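Local coordinates for protein 5'-Methylthioadenosine Nucleosidase (Arabidopsis thaliana, PDB 2H8G) that is named as a nucleosidase, belongs to the phosphorylase superfamily and holds a molecule of adenine in a pocket of its alpha/beta fold, at residues V29-A34 with K254-I259; F46-T51 with L72-V77; V90-A95 with L175-S180; A204-V209 with I215-L220. All blocks are in the same frame, centred on the assembly; numbering follows the deposited sequence.

Contact 1: V29-A34 with K254-I259; sequences VVFVIA and KVINFI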
loop_
_atom_site.group_PDB
_atom_site.type_symbol
_atom_site.label_atom_id
_atom_site.label_comp_id
_atom_site.label_asym_id
_atom_site.label_seq_id
_atom_site.Cartn_x
_atom_site.Cartn_y
_atom_site.Cartn_z
ATOM N N VAL A 29 -20.222 -8.291 -8.059
ATOM C CA VAL A 29 -18.878 -8.116 -8.588
ATOM C C VAL A 29 -18.407 -6.711 -8.262
ATOM O O VAL A 29 -19.175 -5.756 -8.361
ATOM C CB VAL A 29 -18.851 -8.275 -10.121
ATOM C CG1 VAL A 29 -17.428 -8.082 -10.642
ATOM C CG2 VAL A 29 -19.394 -9.639 -10.516
ATOM N N VAL A 30 -17.145 -6.585 -7.864
ATOM C CA VAL A 30 -16.577 -5.279 -7.574
ATOM C C VAL A 30 -15.408 -5.039 -8.513
ATOM O O VAL A 30 -14.505 -5.872 -8.611
ATOM C CB VAL A 30 -16.037 -5.168 -6.126
ATOM C CG1 VAL A 30 -15.190 -3.907 -5.985
ATOM C CG2 VAL A 30 -17.189 -5.119 -5.132
ATOM N N PHE A 31 -15.452 -3.922 -9.230
ATOM C CA PHE A 31 -14.356 -3.543 -10.113
ATOM C C PHE A 31 -13.524 -2.541 -9.331
ATOM O O PHE A 31 -14.067 -1.582 -8.782
ATOM C CB PHE A 31 -14.847 -2.825 -11.376
ATOM C CG PHE A 31 -15.317 -3.739 -12.469
ATOM C CD1 PHE A 31 -16.586 -4.307 -12.424
ATOM C CD2 PHE A 31 -14.498 -4.014 -13.563
ATOM C CE1 PHE A 31 -17.035 -5.137 -13.455
ATOM C CE2 PHE A 31 -14.938 -4.843 -14.599
ATOM C CZ PHE A 31 -16.209 -5.403 -14.543
ATOM N N VAL A 32 -12.216 -2.770 -9.258
ATOM C CA VAL A 32 -11.323 -1.835 -8.591
ATOM C C VAL A 32 -10.596 -1.181 -9.758
ATOM O O VAL A 32 -9.884 -1.854 -10.507
ATOM C CB VAL A 32 -10.312 -2.550 -7.678
ATOM C CG1 VAL A 32 -9.279 -1.550 -7.178
ATOM C CG2 VAL A 32 -11.042 -3.186 -6.499
ATOM N N ILE A 33 -10.812 0.121 -9.930
ATOM C CA ILE A 33 -10.218 0.873 -11.035
ATOM C C ILE A 33 -9.523 2.122 -10.501
ATOM O O ILE A 33 -10.136 2.956 -9.835
ATOM C CB ILE A 33 -11.313 1.248 -12.061
ATOM C CG1 ILE A 33 -12.012 -0.035 -12.535
ATOM C CG2 ILE A 33 -10.709 1.999 -13.240
ATOM C CD1 ILE A 33 -13.130 0.178 -13.543
ATOM N N ALA A 34 -8.236 2.246 -10.810
ATOM C CA ALA A 34 -7.420 3.354 -10.323
ATOM C C ALA A 34 -7.763 4.752 -10.819
ATOM O O ALA A 34 -7.744 5.704 -10.036
ATOM C CB ALA A 34 -5.958 3.070 -10.615
ATOM N N LYS A 254 -17.957 -7.633 -21.996
ATOM C CA LYS A 254 -18.078 -9.030 -22.391
ATOM C C LYS A 254 -17.831 -9.937 -21.191
ATOM O O LYS A 254 -18.441 -10.994 -21.062
ATOM C CB LYS A 254 -17.081 -9.361 -23.503
ATOM C CG LYS A 254 -17.403 -8.697 -24.828
ATOM C CD LYS A 254 -16.379 -9.068 -25.883
ATOM C CE LYS A 254 -16.700 -8.411 -27.214
ATOM N NZ LYS A 254 -18.015 -8.870 -27.739
ATOM N N VAL A 255 -16.936 -9.520 -20.305
ATOM C CA VAL A 255 -16.638 -10.313 -19.124
ATOM C C VAL A 255 -17.849 -10.333 -18.194
ATOM O O VAL A 255 -18.219 -11.381 -17.667
ATOM C CB VAL A 255 -15.401 -9.753 -18.383
ATOM C CG1 VAL A 255 -15.262 -10.412 -17.021
ATOM C CG2 VAL A 255 -14.143 -10.010 -19.218
ATOM N N ILE A 256 -18.473 -9.175 -18.003
ATOM C CA ILE A 256 -19.647 -9.090 -17.144
ATOM C C ILE A 256 -20.774 -9.975 -17.667
ATOM O O ILE A 256 -21.392 -10.721 -16.905
ATOM C CB ILE A 256 -20.149 -7.633 -17.022
ATOM C CG1 ILE A 256 -19.226 -6.853 -16.085
ATOM C CG2 ILE A 256 -21.577 -7.604 -16.496
ATOM C CD1 ILE A 256 -19.108 -7.469 -14.701
ATOM N N ASN A 257 -21.034 -9.904 -18.968
ATOM C CA ASN A 257 -22.094 -10.716 -19.551
ATOM C C ASN A 257 -21.779 -12.207 -19.505
ATOM O O ASN A 257 -22.688 -13.038 -19.491
ATOM C CB ASN A 257 -22.378 -10.269 -20.984
ATOM C CG ASN A 257 -23.238 -9.022 -21.037
ATOM O OD1 ASN A 257 -24.341 -8.994 -20.488
ATOM N ND2 ASN A 257 -22.740 -7.982 -21.695
ATOM N N PHE A 258 -20.494 -12.547 -19.470
ATOM C CA PHE A 258 -20.086 -13.947 -19.400
ATOM C C PHE A 258 -20.311 -14.476 -17.985
ATOM O O PHE A 258 -20.832 -15.576 -17.793
ATOM C CB PHE A 258 -18.607 -14.096 -19.748
ATOM C CG PHE A 258 -18.114 -15.513 -19.685
ATOM C CD1 PHE A 258 -18.323 -16.384 -20.749
ATOM C CD2 PHE A 258 -17.456 -15.983 -18.554
ATOM C CE1 PHE A 258 -17.882 -17.702 -20.688
ATOM C CE2 PHE A 258 -17.013 -17.303 -18.482
ATOM C CZ PHE A 258 -17.226 -18.162 -19.552
ATOM N N ILE A 259 -19.904 -13.682 -16.999
ATOM C CA ILE A 259 -20.041 -14.053 -15.594
ATOM C C ILE A 259 -21.492 -14.218 -15.152
ATOM O O ILE A 259 -21.809 -15.101 -14.353
ATOM C CB ILE A 259 -19.369 -12.999 -14.684
ATOM C CG1 ILE A 259 -17.853 -13.045 -14.880
ATOM C CG2 ILE A 259 -19.733 -13.244 -13.223
ATOM C CD1 ILE A 259 -17.111 -11.956 -14.130
#
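V29 and F31 meet I256 where the C-terminal helix 233-259 lies against strand 28-32, a helix-on-sheet packing against the mixed sheet of this phosphorylase-superfamily fold. All the direct contact is apolar. I256 is the one helix residue that brings its side chain up to both partners, which sit two positions apart in the strand and therefore on the same side of it. No hydrogen bond crosses the interface; the helix bonds to itself, as from I259 N to V255 O (2.9 Å), while the backbone of F31 pairs with strand 72-78.

I256 leaves the helix with a bond that is not aimed at the strand, and its torsions make up the difference: CG1 stands beside the backbone N (chi1 -76°) and CD1 is turned aside from the extended position (chi2 -57°), which carries the tip of the side chain to the sheet. The same side chain touches I74 and F46, so it also meets strand 72-78 and the residue just after helix 36-45. Against V29 the fit is loose, 4.4 Å from CG1 to I256 CD1. Against F31 it is close: the I256 methyl CD1 arrives at the ring edge, near its plane, 3.4 Å from F31 CE1.

Contact 2: F46-T51 with L72-V77; sequences FGLSET and LRINVV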
loop_
_atom_site.group_PDB
_atom_site.type_symbol
_atom_site.label_atom_id
_atom_site.label_comp_id
_atom_site.label_asym_id
_atom_site.label_seq_id
_atom_site.Cartn_x
_atom_site.Cartn_y
_atom_site.Cartn_z
ATOM N N PHE A 46 -23.003 0.739 -18.443
ATOM C CA PHE A 46 -24.028 0.039 -17.675
ATOM C C PHE A 46 -24.906 0.995 -16.876
ATOM O O PHE A 46 -25.683 0.570 -16.022
ATOM C CB PHE A 46 -23.385 -0.987 -16.738
ATOM C CG PHE A 46 -22.728 -2.134 -17.456
ATOM C CD1 PHE A 46 -21.557 -1.941 -18.183
ATOM C CD2 PHE A 46 -23.297 -3.404 -17.427
ATOM C CE1 PHE A 46 -20.961 -2.997 -18.873
ATOM C CE2 PHE A 46 -22.710 -4.467 -18.114
ATOM C CZ PHE A 46 -21.540 -4.262 -18.838
ATOM N N GLY A 47 -24.774 2.288 -17.160
ATOM C CA GLY A 47 -25.568 3.293 -16.476
ATOM C C GLY A 47 -25.500 3.224 -14.963
ATOM O O GLY A 47 -26.521 3.338 -14.282
ATOM N N LEU A 48 -24.297 3.036 -14.430
ATOM C CA LEU A 48 -24.116 2.964 -12.986
ATOM C C LEU A 48 -24.240 4.365 -12.392
ATOM O O LEU A 48 -23.830 5.349 -13.009
ATOM C CB LEU A 48 -22.740 2.382 -12.655
ATOM C CG LEU A 48 -22.400 1.017 -13.260
ATOM C CD1 LEU A 48 -20.984 0.633 -12.869
ATOM C CD2 LEU A 48 -23.382 -0.032 -12.778
ATOM N N SER A 49 -24.804 4.451 -11.192
ATOM C CA SER A 49 -24.978 5.737 -10.526
ATOM C C SER A 49 -23.944 5.930 -9.422
ATOM O O SER A 49 -23.636 4.999 -8.677
ATOM C CB SER A 49 -26.384 5.837 -9.930
ATOM O OG SER A 49 -27.374 5.728 -10.940
ATOM N N GLU A 50 -23.417 7.145 -9.325
ATOM C CA GLU A 50 -22.422 7.468 -8.310
ATOM C C GLU A 50 -23.109 7.649 -6.963
ATOM O O GLU A 50 -23.871 8.596 -6.774
ATOM C CB GLU A 50 -21.689 8.757 -8.684
ATOM C CG GLU A 50 -20.475 9.053 -7.820
ATOM C CD GLU A 50 -19.857 10.403 -8.121
ATOM O OE1 GLU A 50 -19.650 10.713 -9.313
ATOM O OE2 GLU A 50 -19.572 11.152 -7.164
ATOM N N THR A 51 -22.844 6.737 -6.031
ATOM C CA THR A 51 -23.442 6.819 -4.704
ATOM C C THR A 51 -22.987 8.105 -4.025
ATOM O O THR A 51 -21.791 8.346 -3.867
ATOM C CB THR A 51 -23.026 5.627 -3.820
ATOM O OG1 THR A 51 -21.605 5.641 -3.639
ATOM C CG2 THR A 51 -23.437 4.315 -4.465
ATOM N N LEU A 72 -26.757 -9.649 -11.837
ATOM C CA LEU A 72 -25.531 -9.272 -11.144
ATOM C C LEU A 72 -25.527 -7.854 -10.592
ATOM O O LEU A 72 -25.913 -6.905 -11.275
ATOM C CB LEU A 72 -24.322 -9.426 -12.074
ATOM C CG LEU A 72 -23.806 -10.822 -12.418
ATOM C CD1 LEU A 72 -22.696 -10.701 -13.455
ATOM C CD2 LEU A 72 -23.291 -11.508 -11.163
ATOM N N ARG A 73 -25.086 -7.721 -9.346
ATOM C CA ARG A 73 -24.966 -6.417 -8.720
ATOM C C ARG A 73 -23.566 -5.976 -9.118
ATOM O O ARG A 73 -22.605 -6.718 -8.921
ATOM C CB ARG A 73 -25.058 -6.529 -7.197
ATOM C CG ARG A 73 -26.446 -6.857 -6.674
ATOM C CD ARG A 73 -26.442 -6.985 -5.157
ATOM N NE ARG A 73 -27.793 -7.067 -4.607
ATOM C CZ ARG A 73 -28.682 -6.080 -4.664
ATOM N NH1 ARG A 73 -28.365 -4.930 -5.245
ATOM N NH2 ARG A 73 -29.891 -6.239 -4.139
ATOM N N ILE A 74 -23.450 -4.789 -9.696
ATOM C CA ILE A 74 -22.148 -4.297 -10.122
ATOM C C ILE A 74 -21.711 -3.080 -9.328
ATOM O O ILE A 74 -22.421 -2.079 -9.259
ATOM C CB ILE A 74 -22.149 -3.921 -11.616
ATOM C CG1 ILE A 74 -22.589 -5.122 -12.453
ATOM C CG2 ILE A 74 -20.755 -3.461 -12.037
ATOM C CD1 ILE A 74 -22.680 -4.830 -13.932
ATOM N N ASN A 75 -20.531 -3.177 -8.728
ATOM C CA ASN A 75 -19.975 -2.079 -7.960
ATOM C C ASN A 75 -18.638 -1.716 -8.593
ATOM O O ASN A 75 -17.868 -2.593 -8.977
ATOM C CB ASN A 75 -19.765 -2.496 -6.499
ATOM C CG ASN A 75 -21.074 -2.707 -5.758
ATOM O OD1 ASN A 75 -21.302 -3.762 -5.162
ATOM N ND2 ASN A 75 -21.938 -1.702 -5.786
ATOM N N VAL A 76 -18.385 -0.423 -8.740
ATOM C CA VAL A 76 -17.122 0.046 -9.303
ATOM C C VAL A 76 -16.545 1.030 -8.296
ATOM O O VAL A 76 -17.196 2.011 -7.941
ATOM C CB VAL A 76 -17.323 0.767 -10.654
ATOM C CG1 VAL A 76 -15.986 1.289 -11.167
ATOM C CG2 VAL A 76 -17.932 -0.189 -11.665
ATOM N N VAL A 77 -15.331 0.767 -7.828
ATOM C CA VAL A 77 -14.708 1.644 -6.849
ATOM C C VAL A 77 -13.402 2.233 -7.359
ATOM O O VAL A 77 -12.586 1.539 -7.968
ATOM C CB VAL A 77 -14.459 0.899 -5.523
ATOM C CG1 VAL A 77 -15.776 0.376 -4.983
ATOM C CG2 VAL A 77 -13.483 -0.248 -5.734
#
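The Schellman turn that ends helix 36-45 brings F46 and L48, the residues flanking G47, down onto I74 and V76 of strand 72-78. G47, with its positive phi (53°), is the C-prime residue of that motif; the helix ends there and the chain enters the short strand 49-50, which pairs with strand 63-69, itself the antiparallel neighbour of strand 72-78. The contact thus shows how a helix terminus can be seated on the sheet it leads into.

I74 and V76, two apart in the strand, present their side chains on one side of it. F46 lies across I74 at about a right angle, and the I74 methyl CD1 comes 3.8 Å from ring atom CD2 of F46. The ring has an edge-to-face partner in H69, and the F46 side chain also packs on T253 and I256 of helix 233-259. L48 puts one branch to use twice: its CD1 is 4.2 Å from I74 CG2 and only 3.4 Å from V76 CG2, a pair tighter than usual van der Waals contact. The V76 methyl gets there because CG2 stands beside the backbone N, while CG1 is anti to that atom (chi1 177°).

No hydrogen bond joins the two segments. The side chains meet carbon against carbon, with about 172 Å² of surface buried, so the hold is hydrophobic and depends on fit rather than on bond direction.

Contact 3: V90-A95 with L175-S180; sequences VGTVPA and LSTGDS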
loop_
_atom_site.group_PDB
_atom_site.type_symbol
_atom_site.label_atom_id
_atom_site.label_comp_id
_atom_site.label_asym_id
_atom_site.label_seq_id
_atom_site.Cartn_x
_atom_site.Cartn_y
_atom_site.Cartn_z
ATOM N N VAL A 90 -3.453 7.185 -7.727
ATOM C CA VAL A 90 -2.909 5.937 -8.240
ATOM C C VAL A 90 -1.867 5.340 -7.293
ATOM O O VAL A 90 -1.485 5.954 -6.301
ATOM C CB VAL A 90 -2.253 6.152 -9.633
ATOM C CG1 VAL A 90 -3.294 6.651 -10.630
ATOM C CG2 VAL A 90 -1.109 7.153 -9.532
ATOM N N GLY A 91 -1.415 4.131 -7.607
ATOM C CA GLY A 91 -0.408 3.502 -6.772
ATOM C C GLY A 91 -0.937 2.360 -5.931
ATOM O O GLY A 91 -2.147 2.193 -5.763
ATOM N N THR A 92 -0.013 1.588 -5.368
ATOM C CA THR A 92 -0.374 0.421 -4.573
ATOM C C THR A 92 -1.070 0.701 -3.250
ATOM O O THR A 92 -1.959 -0.043 -2.853
ATOM C CB THR A 92 0.869 -0.466 -4.291
ATOM O OG1 THR A 92 1.854 0.284 -3.567
ATOM C CG2 THR A 92 1.461 -0.968 -5.591
ATOM N N VAL A 93 -0.684 1.764 -2.559
ATOM C CA VAL A 93 -1.323 2.035 -1.281
ATOM C C VAL A 93 -2.818 2.338 -1.403
ATOM O O VAL A 93 -3.631 1.688 -0.750
ATOM C CB VAL A 93 -0.568 3.142 -0.513
ATOM C CG1 VAL A 93 -1.409 3.669 0.635
ATOM C CG2 VAL A 93 0.731 2.556 0.040
ATOM N N PRO A 94 -3.212 3.311 -2.247
ATOM C CA PRO A 94 -4.655 3.574 -2.347
ATOM C C PRO A 94 -5.445 2.381 -2.896
ATOM O O PRO A 94 -6.581 2.126 -2.478
ATOM C CB PRO A 94 -4.722 4.780 -3.277
ATOM C CG PRO A 94 -3.448 5.496 -2.991
ATOM C CD PRO A 94 -2.438 4.367 -2.920
ATOM N N ALA A 95 -4.848 1.652 -3.836
ATOM C CA ALA A 95 -5.512 0.487 -4.415
ATOM C C ALA A 95 -5.750 -0.567 -3.343
ATOM O O ALA A 95 -6.806 -1.185 -3.298
ATOM C CB ALA A 95 -4.664 -0.096 -5.536
ATOM N N LEU A 175 1.845 -10.131 -14.788
ATOM C CA LEU A 175 1.829 -8.701 -14.526
ATOM C C LEU A 175 2.848 -8.364 -13.436
ATOM O O LEU A 175 2.935 -9.066 -12.430
ATOM C CB LEU A 175 0.432 -8.280 -14.050
ATOM C CG LEU A 175 0.262 -6.841 -13.543
ATOM C CD1 LEU A 175 0.566 -5.869 -14.663
ATOM C CD2 LEU A 175 -1.160 -6.635 -13.025
ATOM N N SER A 176 3.613 -7.296 -13.638
ATOM C CA SER A 176 4.597 -6.863 -12.652
ATOM C C SER A 176 4.216 -5.447 -12.226
ATOM O O SER A 176 4.088 -4.540 -13.063
ATOM C CB SER A 176 6.007 -6.902 -13.249
ATOM O OG SER A 176 6.973 -6.701 -12.233
ATOM N N THR A 177 4.033 -5.283 -10.920
ATOM C CA THR A 177 3.603 -4.034 -10.307
ATOM C C THR A 177 4.696 -3.265 -9.582
ATOM O O THR A 177 5.557 -3.855 -8.932
ATOM C CB THR A 177 2.485 -4.333 -9.277
ATOM O OG1 THR A 177 1.369 -4.922 -9.956
ATOM C CG2 THR A 177 2.054 -3.071 -8.538
ATOM N N GLY A 178 4.631 -1.942 -9.684
ATOM C CA GLY A 178 5.567 -1.076 -8.997
ATOM C C GLY A 178 4.923 0.294 -8.888
ATOM O O GLY A 178 4.041 0.622 -9.682
ATOM N N ASP A 179 5.354 1.109 -7.934
ATOM C CA ASP A 179 4.754 2.429 -7.791
ATOM C C ASP A 179 5.311 3.534 -8.670
ATOM O O ASP A 179 4.973 4.703 -8.477
ATOM C CB ASP A 179 4.792 2.872 -6.335
ATOM C CG ASP A 179 3.704 2.226 -5.525
ATOM O OD1 ASP A 179 3.973 1.205 -4.861
ATOM O OD2 ASP A 179 2.566 2.732 -5.576
ATOM N N SER A 180 6.163 3.178 -9.623
ATOM C CA SER A 180 6.716 4.171 -10.534
ATOM C C SER A 180 6.189 3.908 -11.937
ATOM O O SER A 180 6.032 2.760 -12.347
ATOM C CB SER A 180 8.244 4.122 -10.524
ATOM O OG SER A 180 8.755 4.520 -9.264
HETATM O O HOH W 1 1.697 3.558 -3.060
#
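The carboxylate of D179 takes hold of T92 with both oxygens, each met on its syn side. OD1 receives the T92 hydroxyl through its syn lone pair, with 2.6 Å between OD1 and OG1. OD2 receives the backbone N-H of T92 22° out of the carboxylate plane; the distance from T92 N is 2.8 Å and the bond runs nearly straight at 163°. Two donors of one residue, meeting two oxygens, should hold the carboxylate in its rotation.

The T92 hydroxyl reaches OD1 because OG1 sits between its own backbone N and carbonyl carbon (chi1 60°), a torsion that leaves CG2 beside the backbone N, where it meets T177. A water adds a third bond to the carboxylate: it donates to D179 OD2 at 2.8 Å and accepts from V93 N at 3.0 Å. The acid therefore satisfies the first N-H groups of helix 92-106, one directly and one through water. G91, at the N-cap position, lets it come close, its CA being 3.3 Å from D179 OD2.

Beside this polar site, the methyls of T92 and T177 touch, CG2 to CG2, at 3.7 Å. The T177 hydroxyl is bonded to D200, a residue of the adenine pocket, and to A204 N, in the first turn of helix 203-212; A205 of that helix packs on T92. T177 closes strand 171-177, between strands 130-138 and 198-200, while V93 of the second subunit packs on T92.

Contact 4: A204-V209 with I215-L220; sequences AAVAYV and IPVVFL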
loop_
_atom_site.group_PDB
_atom_site.type_symbol
_atom_site.label_atom_id
_atom_site.label_comp_id
_atom_site.label_asym_id
_atom_site.label_seq_id
_atom_site.Cartn_x
_atom_site.Cartn_y
_atom_site.Cartn_z
ATOM N N ALA A 204 -0.493 -6.103 -8.134
ATOM C CA ALA A 204 -0.003 -6.977 -7.076
ATOM C C ALA A 204 -0.534 -6.628 -5.690
ATOM O O ALA A 204 -0.628 -7.504 -4.826
ATOM C CB ALA A 204 1.523 -6.986 -7.072
ATOM N N ALA A 205 -0.868 -5.357 -5.474
ATOM C CA ALA A 205 -1.386 -4.914 -4.186
ATOM C C ALA A 205 -2.844 -5.337 -4.064
ATOM O O ALA A 205 -3.296 -5.742 -2.993
ATOM C CB ALA A 205 -1.258 -3.398 -4.055
ATOM N N VAL A 206 -3.586 -5.236 -5.163
ATOM C CA VAL A 206 -4.983 -5.653 -5.146
ATOM C C VAL A 206 -5.010 -7.158 -4.873
ATOM O O VAL A 206 -5.839 -7.641 -4.095
ATOM C CB VAL A 206 -5.681 -5.361 -6.495
ATOM C CG1 VAL A 206 -7.121 -5.880 -6.466
ATOM C CG2 VAL A 206 -5.676 -3.856 -6.765
ATOM N N ALA A 207 -4.098 -7.898 -5.504
ATOM C CA ALA A 207 -4.033 -9.349 -5.310
ATOM C C ALA A 207 -3.650 -9.683 -3.873
ATOM O O ALA A 207 -4.157 -10.651 -3.301
ATOM C CB ALA A 207 -3.030 -9.969 -6.283
ATOM N N TYR A 208 -2.759 -8.888 -3.284
ATOM C CA TYR A 208 -2.348 -9.113 -1.903
ATOM C C TYR A 208 -3.562 -9.049 -0.970
ATOM O O TYR A 208 -3.782 -9.943 -0.153
ATOM C CB TYR A 208 -1.316 -8.067 -1.475
ATOM C CG TYR A 208 -0.891 -8.211 -0.036
ATOM C CD1 TYR A 208 -0.081 -9.272 0.365
ATOM C CD2 TYR A 208 -1.338 -7.319 0.935
ATOM C CE1 TYR A 208 0.271 -9.443 1.695
ATOM C CE2 TYR A 208 -0.991 -7.484 2.276
ATOM C CZ TYR A 208 -0.187 -8.549 2.643
ATOM O OH TYR A 208 0.168 -8.728 3.958
ATOM N N VAL A 209 -4.359 -7.991 -1.100
ATOM C CA VAL A 209 -5.535 -7.821 -0.255
ATOM C C VAL A 209 -6.593 -8.881 -0.527
ATOM O O VAL A 209 -7.192 -9.420 0.408
ATOM C CB VAL A 209 -6.159 -6.423 -0.458
ATOM C CG1 VAL A 209 -7.440 -6.289 0.369
ATOM C CG2 VAL A 209 -5.156 -5.359 -0.062
ATOM N N ILE A 215 -10.770 -13.582 -1.418
ATOM C CA ILE A 215 -11.740 -13.217 -2.445
ATOM C C ILE A 215 -11.084 -13.433 -3.804
ATOM O O ILE A 215 -9.983 -12.944 -4.046
ATOM C CB ILE A 215 -12.151 -11.728 -2.344
ATOM C CG1 ILE A 215 -12.702 -11.427 -0.948
ATOM C CG2 ILE A 215 -13.198 -11.400 -3.409
ATOM C CD1 ILE A 215 -13.916 -12.253 -0.574
ATOM N N PRO A 216 -11.739 -14.187 -4.702
ATOM C CA PRO A 216 -11.161 -14.425 -6.029
ATOM C C PRO A 216 -10.933 -13.106 -6.758
ATOM O O PRO A 216 -11.764 -12.201 -6.680
ATOM C CB PRO A 216 -12.225 -15.270 -6.726
ATOM C CG PRO A 216 -12.875 -16.005 -5.592
ATOM C CD PRO A 216 -12.991 -14.943 -4.524
ATOM N N VAL A 217 -9.814 -12.990 -7.466
ATOM C CA VAL A 217 -9.547 -11.762 -8.202
ATOM C C VAL A 217 -9.055 -12.039 -9.619
ATOM O O VAL A 217 -8.244 -12.938 -9.857
ATOM C CB VAL A 217 -8.527 -10.862 -7.457
ATOM C CG1 VAL A 217 -7.213 -11.591 -7.284
ATOM C CG2 VAL A 217 -8.314 -9.562 -8.225
ATOM N N VAL A 218 -9.588 -11.267 -10.560
ATOM C CA VAL A 218 -9.230 -11.371 -11.971
ATOM C C VAL A 218 -8.736 -10.000 -12.418
ATOM O O VAL A 218 -9.110 -8.982 -11.832
ATOM C CB VAL A 218 -10.454 -11.791 -12.821
ATOM C CG1 VAL A 218 -10.144 -11.667 -14.310
ATOM C CG2 VAL A 218 -10.835 -13.230 -12.486
ATOM N N PHE A 219 -7.880 -9.976 -13.435
ATOM C CA PHE A 219 -7.336 -8.719 -13.932
ATOM C C PHE A 219 -7.551 -8.533 -15.422
ATOM O O PHE A 219 -7.354 -9.458 -16.208
ATOM C CB PHE A 219 -5.824 -8.629 -13.676
ATOM C CG PHE A 219 -5.427 -8.873 -12.249
ATOM C CD1 PHE A 219 -5.356 -10.168 -11.749
ATOM C CD2 PHE A 219 -5.131 -7.811 -11.401
ATOM C CE1 PHE A 219 -4.994 -10.401 -10.419
ATOM C CE2 PHE A 219 -4.772 -8.033 -10.077
ATOM C CZ PHE A 219 -4.703 -9.329 -9.586
ATOM N N LEU A 220 -7.967 -7.331 -15.803
ATOM C CA LEU A 220 -8.134 -6.985 -17.208
ATOM C C LEU A 220 -7.187 -5.807 -17.364
ATOM O O LEU A 220 -7.404 -4.742 -16.780
ATOM C CB LEU A 220 -9.572 -6.565 -17.514
ATOM C CG LEU A 220 -10.618 -7.663 -17.310
ATOM C CD1 LEU A 220 -12.003 -7.094 -17.575
ATOM C CD2 LEU A 220 -10.332 -8.839 -18.238
#
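Helix-on-strand packing of a purely apolar kind joins V206 and A207 to V217 and F219, in the buried middle of the chain. Helix 203-212 and strand 217-226 follow each other directly, and the turn between them sends the strand back along the helix: the short segment axes pass 9.3 Å apart with an angle of 166° between their directions.

V217 works with both branches. Its CG2 meets V206 CG1 at 4.3 Å, and its CG1 approaches the helix backbone, 4.4 Å from A207 CA. The torsion explains the division of labour, since CG1 is turned between the backbone N and the carbonyl carbon (chi1 60°), which leaves CG2 beside that N and anti to the carbonyl carbon. At A207 the V217 methyl meets the main chain itself.

In the phosphorylase-superfamily fold such helices flank a central mixed sheet, and here strand 217-226 runs in that sheet beside strand 110-119, parallel to it, and antiparallel to strand 130-138. A207 also packs on V136 of the latter, so the helix rests on more than one strand. Away from the strand, A205 and Y208 of the helix pack on V93 of the second subunit.

F219 completes the contact. Its ring is turned with an edge to the helix, and the methyl CB of A207 lies near the ring plane, 3.8 Å from CZ. The F219 side chain also touches N113 and A158. The helical bond from Y208 N to A204 O, 3.0 Å, spans V206 and A207.

Overall arrangement
From the N terminus, strand 28-32 opens contact 1, which closes only at the C-terminal helix and so encloses the other three in one long loop. Within it contact 2 closes a short loop from the end of helix 36-45 to strand 72-78. Contact 3 follows in series, joining the start of helix 92-106 to the end of strand 171-177 and the loop after it, and contact 4 makes a tight return from helix 203-212 to strand 217-226. None cross. Contacts 1 and 2 lie on neighbouring strands, 28-32 and 72-78, and touch; contact 4 touches both contact 1 and contact 3, which lie on opposite sides of the chain's centre. Contacts 3 and 4 also touch the second subunit.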